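Local atomic coordinates of Oxidored_FMN domain-containing protein ([Pseudomonas] geniculata N1, PDB entry 6L6J), a protein that acts as a 6-hydroxypseudooxynicotine amine oxidase, carrying FMN, a [4Fe-4S] cluster and bound ADP, and probably passes electrons between flavin and cluster. Residues R361-P366 with G651-A656; I391-G396 with H476-T481. One frame throughout, in Å; residues are numbered along the deposited sequence.

Contact 1: R361-P366 with G651-A656; sequences RCTQNP and GQIAQA. With SF4 (iron/sulfur cluster), chain C.
Thr363 and Ala654 bring the backbones closest, their CA atoms 3.9 Å apart, where the cysteine loop of the [4Fe-4S] site, following the TIM-barrel FMN domain, packs on the first turn of the C-terminal helix 653-666, which also reaches the ADP site through Ala656. Cys362 is the last of the four cysteines that hold the cluster; its CB is directed away from 651-656, and its SG, anti to the backbone N (chi1 179°), binds an iron, FE3, at 2.0 Å. The backbone N of Asn365 donates to the same sulfur, and that of Gln364 does so weakly. Apolar packing comes from CG2 of Thr363, which meets CG2 of Ile653 at 3.6 Å; the Thr363 hydroxyl OG1 makes a van der Waals contact with the Ala654 methyl. Arg361 runs past Ala654, its NE 3.9 Å from the Ala654 CB, and its chain bends at chi3 (-67°) before the guanidinium. One edge of that group faces Gln655, with NH2 giving OE1 a weak bond of 3.3 Å; the two planes stand 84° apart. NE2 of Gln655 is held by Asp659. An alanine at Arg361 would probably cost Gln655 OE1 this weak bond and open a gap beside the Ala654 methyl. One water takes a hydrogen bond from Arg361 NH1 and gives one to Gln655 OE1; a second donates to both Cys362 O and Ala654 O, the latter at 2.9 Å.

Contact 2: I391-G396 with H476-T481; sequences ILVIGG and HVIVAT. With ADP (adenosine-5'-diphosphate), chain D.
Ile394 and Ala480 are joined across two parallel strands, Ala480 N donating to Ile394 O at 2.7 Å. Toward the strand starts the bonds alternate in direction: Ile394 N to Ile478 O, the straightest at 165°, then Ile478 N to Leu392 O, and Leu392 N to His476 O. On one face of the sheet CD1 of Ile394 rests on CG1 of Val477 at 3.7 Å; on the other, CG2 of Ile391 meets CD1 of Ile478 at 4.0 Å. The end of strand 391-394 and the loops after both strands reach the ADP. CG2 of Ile394 touches adenine N1 at 3.7 Å, CG2 of Thr481 lies 3.5 Å from N7, and CA of Gly395 comes within 3.3 Å of the ribose O4'. A side chain on Gly395 would run into Ala480 O and, at phi 134° and psi 126°, jam against Ile394 O, which by itself calls for glycine. Further out, helices 466-472 and 624-632 cover the face of Ile394 and Val477, and Leu407 packs on Ile391 and Ile478. His476 is fixed by Ser640 and Glu642, and Thr481 OG1 by Glu622 O. Adjacent first and fourth strands, with a glycine turn entering helix 398-410, are typical of a Rossmann-type dinucleotide-binding fold, here occupied by ADP.

From the N terminus the chain first builds the eight-stranded barrel of the FMN domain, then the cysteine loop around the cluster, where 361-366 opens contact 1. Strand 390-394 follows and starts the five-stranded parallel sheet; after its second and third strands, 413-417 and 456-459, the chain returns to lay 476-479 beside the first, closing contact 2. A second alpha/beta region comes next, and only near the C terminus does 651-656 close contact 1, with 284 residues between its segments and contact 2 enclosed. Contact 1 thus joins the cluster loop to the C-terminal helix, whose Ala656 touches the ADP bound at contact 2. The contact centres lie 18 Å apart and their nearest atoms about 7 Å, without touching.

Contact 1: R361-P366 with G651-A656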
loop_
_atom_site.group_PDB
_atom_site.type_symbol
_atom_site.label_atom_id
_atom_site.label_comp_id
_atom_site.label_asym_id
_atom_site.label_seq_id
_atom_site.Cartn_x
_atom_site.Cartn_y
_atom_site.Cartn_z
ATOM N N ARG A 361 -1.465 -6.779 3.460
ATOM C CA ARG A 361 -1.083 -7.692 2.345
ATOM C C ARG A 361 -0.292 -6.885 1.311
ATOM O O ARG A 361 -0.342 -5.650 1.388
ATOM C CB ARG A 361 -2.314 -8.314 1.672
ATOM C CG ARG A 361 -3.016 -7.386 0.687
ATOM C CD ARG A 361 -4.434 -7.823 0.406
ATOM N NE ARG A 361 -4.470 -9.091 -0.313
ATOM C CZ ARG A 361 -5.582 -9.767 -0.579
ATOM N NH1 ARG A 361 -6.752 -9.302 -0.165
ATOM N NH2 ARG A 361 -5.518 -10.914 -1.241
ATOM N N CYS A 362 0.340 -7.563 0.353
ATOM C CA CYS A 362 1.126 -6.945 -0.753
ATOM C C CYS A 362 0.857 -7.683 -2.069
ATOM O O CYS A 362 0.938 -8.917 -2.107
ATOM C CB CYS A 362 2.621 -6.957 -0.462
ATOM S SG CYS A 362 3.630 -6.241 -1.787
ATOM N N THR A 363 0.545 -6.932 -3.122
ATOM C CA THR A 363 0.310 -7.485 -4.481
ATOM C C THR A 363 1.554 -8.262 -4.960
ATOM O O THR A 363 1.382 -9.355 -5.636
ATOM C CB THR A 363 -0.055 -6.353 -5.439
ATOM O OG1 THR A 363 -1.091 -5.636 -4.768
ATOM C CG2 THR A 363 -0.462 -6.866 -6.805
ATOM N N GLN A 364 2.749 -7.716 -4.664
ATOM C CA GLN A 364 4.025 -8.226 -5.229
ATOM C C GLN A 364 4.516 -9.388 -4.369
ATOM O O GLN A 364 4.947 -10.399 -4.943
ATOM C CB GLN A 364 5.099 -7.140 -5.304
ATOM C CG GLN A 364 5.081 -6.267 -6.551
ATOM C CD GLN A 364 5.521 -7.013 -7.784
ATOM O OE1 GLN A 364 4.917 -8.017 -8.166
ATOM N NE2 GLN A 364 6.572 -6.518 -8.433
ATOM N N ASN A 365 4.386 -9.255 -3.054
ATOM C CA ASN A 365 4.950 -10.200 -2.057
ATOM C C ASN A 365 3.807 -10.829 -1.260
ATOM O O ASN A 365 3.508 -10.371 -0.162
ATOM C CB ASN A 365 5.984 -9.464 -1.195
ATOM C CG ASN A 365 6.535 -10.281 -0.051
ATOM O OD1 ASN A 365 6.548 -11.524 -0.101
ATOM N ND2 ASN A 365 6.950 -9.582 0.997
ATOM N N PRO A 366 3.150 -11.909 -1.756
ATOM C CA PRO A 366 2.074 -12.574 -1.001
ATOM C C PRO A 366 2.397 -12.920 0.473
ATOM O O PRO A 366 1.450 -12.972 1.284
ATOM C CB PRO A 366 1.852 -13.873 -1.793
ATOM C CG PRO A 366 2.225 -13.487 -3.210
ATOM C CD PRO A 366 3.399 -12.544 -3.059
ATOM N N GLY A 651 -11.077 -10.766 -8.713
ATOM C CA GLY A 651 -10.637 -9.872 -7.628
ATOM C C GLY A 651 -9.432 -9.064 -8.019
ATOM O O GLY A 651 -8.887 -9.312 -9.114
ATOM N N GLN A 652 -9.016 -8.127 -7.167
ATOM C CA GLN A 652 -7.781 -7.324 -7.407
ATOM C C GLN A 652 -6.614 -8.285 -7.656
ATOM O O GLN A 652 -6.670 -9.460 -7.192
ATOM C CB GLN A 652 -7.489 -6.356 -6.259
ATOM C CG GLN A 652 -7.227 -6.997 -4.904
ATOM C CD GLN A 652 -6.583 -5.999 -3.972
ATOM O OE1 GLN A 652 -5.692 -5.242 -4.365
ATOM N NE2 GLN A 652 -7.025 -5.983 -2.723
ATOM N N ILE A 653 -5.588 -7.800 -8.344
ATOM C CA ILE A 653 -4.412 -8.609 -8.799
ATOM C C ILE A 653 -3.720 -9.267 -7.601
ATOM O O ILE A 653 -3.258 -10.404 -7.783
ATOM C CB ILE A 653 -3.459 -7.739 -9.634
ATOM C CG1 ILE A 653 -4.032 -7.524 -11.030
ATOM C CG2 ILE A 653 -2.062 -8.326 -9.698
ATOM C CD1 ILE A 653 -3.668 -6.182 -11.604
ATOM N N ALA A 654 -3.670 -8.595 -6.445
ATOM C CA ALA A 654 -3.114 -9.142 -5.179
ATOM C C ALA A 654 -3.670 -10.540 -4.914
ATOM O O ALA A 654 -2.918 -11.378 -4.417
ATOM C CB ALA A 654 -3.415 -8.250 -4.005
ATOM N N GLN A 655 -4.949 -10.764 -5.230
ATOM C CA GLN A 655 -5.659 -12.046 -4.968
ATOM C C GLN A 655 -5.129 -13.117 -5.921
ATOM O O GLN A 655 -5.061 -14.280 -5.515
ATOM C CB GLN A 655 -7.166 -11.867 -5.147
ATOM C CG GLN A 655 -7.975 -13.088 -4.747
ATOM C CD GLN A 655 -7.789 -13.472 -3.299
ATOM O OE1 GLN A 655 -8.085 -12.681 -2.391
ATOM N NE2 GLN A 655 -7.299 -14.692 -3.090
ATOM N N ALA A 656 -4.791 -12.733 -7.149
ATOM C CA ALA A 656 -4.204 -13.635 -8.169
ATOM C C ALA A 656 -2.846 -14.117 -7.656
ATOM O O ALA A 656 -2.550 -15.333 -7.822
ATOM C CB ALA A 656 -4.091 -12.944 -9.509
HETATM FE FE1 SF4 C . 1.347 -2.617 -3.970
HETATM FE FE2 SF4 C . 4.083 -1.741 -3.025
HETATM FE FE3 SF4 C . 2.977 -4.398 -2.225
HETATM FE FE4 SF4 C . 1.862 -1.862 -1.023
HETATM S S1 SF4 C . 3.753 -2.710 -1.164
HETATM S S2 SF4 C . 1.039 -3.521 -2.088
HETATM S S3 SF4 C . 2.115 -0.915 -2.887
HETATM S S4 SF4 C . 3.303 -3.443 -4.041
HETATM O O HOH W 1 -9.121 -10.534 -1.018
HETATM O O HOH W 2 -0.585 -11.189 -2.685
#

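Contact 2: I391-G396 with H476-T481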
loop_
_atom_site.group_PDB
_atom_site.type_symbol
_atom_site.label_atom_id
_atom_site.label_comp_id
_atom_site.label_asym_id
_atom_site.label_seq_id
_atom_site.Cartn_x
_atom_site.Cartn_y
_atom_site.Cartn_z
ATOM N N ILE A 391 4.448 -30.233 -13.140
ATOM C CA ILE A 391 3.208 -29.404 -13.043
ATOM C C ILE A 391 3.007 -28.604 -14.347
ATOM O O ILE A 391 3.934 -27.890 -14.775
ATOM C CB ILE A 391 3.261 -28.480 -11.801
ATOM C CG1 ILE A 391 3.392 -29.271 -10.491
ATOM C CG2 ILE A 391 2.054 -27.551 -11.776
ATOM C CD1 ILE A 391 4.798 -29.400 -9.976
ATOM N N LEU A 392 1.817 -28.696 -14.949
ATOM C CA LEU A 392 1.392 -27.836 -16.085
ATOM C C LEU A 392 0.524 -26.697 -15.536
ATOM O O LEU A 392 -0.529 -26.984 -14.930
ATOM C CB LEU A 392 0.624 -28.665 -17.119
ATOM C CG LEU A 392 0.169 -27.919 -18.379
ATOM C CD1 LEU A 392 1.306 -27.136 -19.018
ATOM C CD2 LEU A 392 -0.426 -28.880 -19.404
ATOM N N VAL A 393 0.966 -25.456 -15.738
ATOM C CA VAL A 393 0.199 -24.229 -15.379
ATOM C C VAL A 393 -0.403 -23.662 -16.666
ATOM O O VAL A 393 0.352 -23.330 -17.601
ATOM C CB VAL A 393 1.086 -23.210 -14.640
ATOM C CG1 VAL A 393 0.369 -21.894 -14.408
ATOM C CG2 VAL A 393 1.606 -23.772 -13.325
ATOM N N ILE A 394 -1.719 -23.524 -16.692
ATOM C CA ILE A 394 -2.470 -23.033 -17.878
ATOM C C ILE A 394 -2.954 -21.608 -17.586
ATOM O O ILE A 394 -3.949 -21.453 -16.850
ATOM C CB ILE A 394 -3.604 -24.016 -18.222
ATOM C CG1 ILE A 394 -3.159 -25.459 -17.977
ATOM C CG2 ILE A 394 -4.082 -23.786 -19.644
ATOM C CD1 ILE A 394 -4.074 -26.507 -18.558
ATOM N N GLY A 395 -2.251 -20.611 -18.120
ATOM C CA GLY A 395 -2.547 -19.183 -17.893
ATOM C C GLY A 395 -1.294 -18.372 -17.572
ATOM O O GLY A 395 -0.567 -18.725 -16.616
ATOM N N GLY A 396 -1.064 -17.301 -18.322
ATOM C CA GLY A 396 0.132 -16.448 -18.189
ATOM C C GLY A 396 -0.153 -15.166 -17.435
ATOM O O GLY A 396 0.677 -14.265 -17.523
ATOM N N HIS A 476 0.238 -32.949 -12.001
ATOM C CA HIS A 476 -0.685 -31.953 -11.400
ATOM C C HIS A 476 -0.929 -30.823 -12.396
ATOM O O HIS A 476 0.058 -30.289 -12.905
ATOM C CB HIS A 476 -0.100 -31.444 -10.071
ATOM C CG HIS A 476 -1.008 -30.514 -9.338
ATOM N ND1 HIS A 476 -2.244 -30.898 -8.883
ATOM C CD2 HIS A 476 -0.885 -29.209 -9.017
ATOM C CE1 HIS A 476 -2.834 -29.876 -8.295
ATOM N NE2 HIS A 476 -2.021 -28.830 -8.361
ATOM N N VAL A 477 -2.191 -30.460 -12.636
ATOM C CA VAL A 477 -2.571 -29.316 -13.524
ATOM C C VAL A 477 -3.117 -28.193 -12.647
ATOM O O VAL A 477 -4.073 -28.466 -11.883
ATOM C CB VAL A 477 -3.623 -29.701 -14.583
ATOM C CG1 VAL A 477 -3.999 -28.504 -15.449
ATOM C CG2 VAL A 477 -3.166 -30.877 -15.438
ATOM N N ILE A 478 -2.569 -26.981 -12.783
ATOM C CA ILE A 478 -3.164 -25.743 -12.199
ATOM C C ILE A 478 -3.801 -24.960 -13.351
ATOM O O ILE A 478 -3.074 -24.694 -14.329
ATOM C CB ILE A 478 -2.097 -24.933 -11.439
ATOM C CG1 ILE A 478 -1.604 -25.689 -10.200
ATOM C CG2 ILE A 478 -2.627 -23.558 -11.080
ATOM C CD1 ILE A 478 -0.338 -25.151 -9.603
ATOM N N VAL A 479 -5.102 -24.659 -13.269
ATOM C CA VAL A 479 -5.828 -23.854 -14.291
ATOM C C VAL A 479 -5.913 -22.427 -13.750
ATOM O O VAL A 479 -6.510 -22.259 -12.663
ATOM C CB VAL A 479 -7.232 -24.400 -14.639
ATOM C CG1 VAL A 479 -7.852 -23.623 -15.784
ATOM C CG2 VAL A 479 -7.237 -25.887 -14.975
ATOM N N ALA A 480 -5.388 -21.454 -14.513
ATOM C CA ALA A 480 -5.331 -20.027 -14.143
ATOM C C ALA A 480 -5.809 -19.151 -15.309
ATOM O O ALA A 480 -5.188 -18.093 -15.551
ATOM C CB ALA A 480 -3.924 -19.711 -13.729
ATOM N N THR A 481 -6.931 -19.517 -15.925
ATOM C CA THR A 481 -7.417 -19.010 -17.235
ATOM C C THR A 481 -8.126 -17.649 -17.119
ATOM O O THR A 481 -8.672 -17.171 -18.150
ATOM C CB THR A 481 -8.287 -20.084 -17.892
ATOM O OG1 THR A 481 -9.311 -20.464 -16.979
ATOM C CG2 THR A 481 -7.486 -21.317 -18.253
HETATM P PB ADP D . -5.393 -14.134 -13.375
HETATM O O1B ADP D . -3.960 -14.567 -13.580
HETATM O O2B ADP D . -5.529 -12.808 -12.627
HETATM O O3B ADP D . -6.247 -15.231 -12.789
HETATM P PA ADP D . -5.479 -13.406 -16.213
HETATM O O1A ADP D . -4.397 -12.424 -15.916
HETATM O O2A ADP D . -6.656 -12.960 -16.996
HETATM O O3A ADP D . -6.049 -13.924 -14.823
HETATM O "O5'" ADP D . -4.833 -14.745 -16.841
HETATM C "C5'" ADP D . -5.531 -15.560 -17.812
HETATM C "C4'" ADP D . -4.601 -15.892 -18.953
HETATM O "O4'" ADP D . -4.831 -17.271 -19.350
HETATM C "C3'" ADP D . -4.804 -15.062 -20.234
HETATM O "O3'" ADP D . -3.596 -14.828 -20.948
HETATM C "C2'" ADP D . -5.745 -15.973 -21.031
HETATM O "O2'" ADP D . -5.855 -15.682 -22.410
HETATM C "C1'" ADP D . -5.056 -17.303 -20.741
HETATM N N9 ADP D . -5.833 -18.484 -21.117
HETATM C C8 ADP D . -7.194 -18.673 -21.024
HETATM N N7 ADP D . -7.584 -19.839 -21.472
HETATM C C5 ADP D . -6.412 -20.454 -21.910
HETATM C C6 ADP D . -6.145 -21.713 -22.494
HETATM N N6 ADP D . -7.072 -22.629 -22.737
HETATM N N1 ADP D . -4.858 -22.011 -22.802
HETATM C C2 ADP D . -3.916 -21.098 -22.540
HETATM N N3 ADP D . -4.048 -19.894 -21.992
HETATM C C4 ADP D . -5.329 -19.626 -21.694
#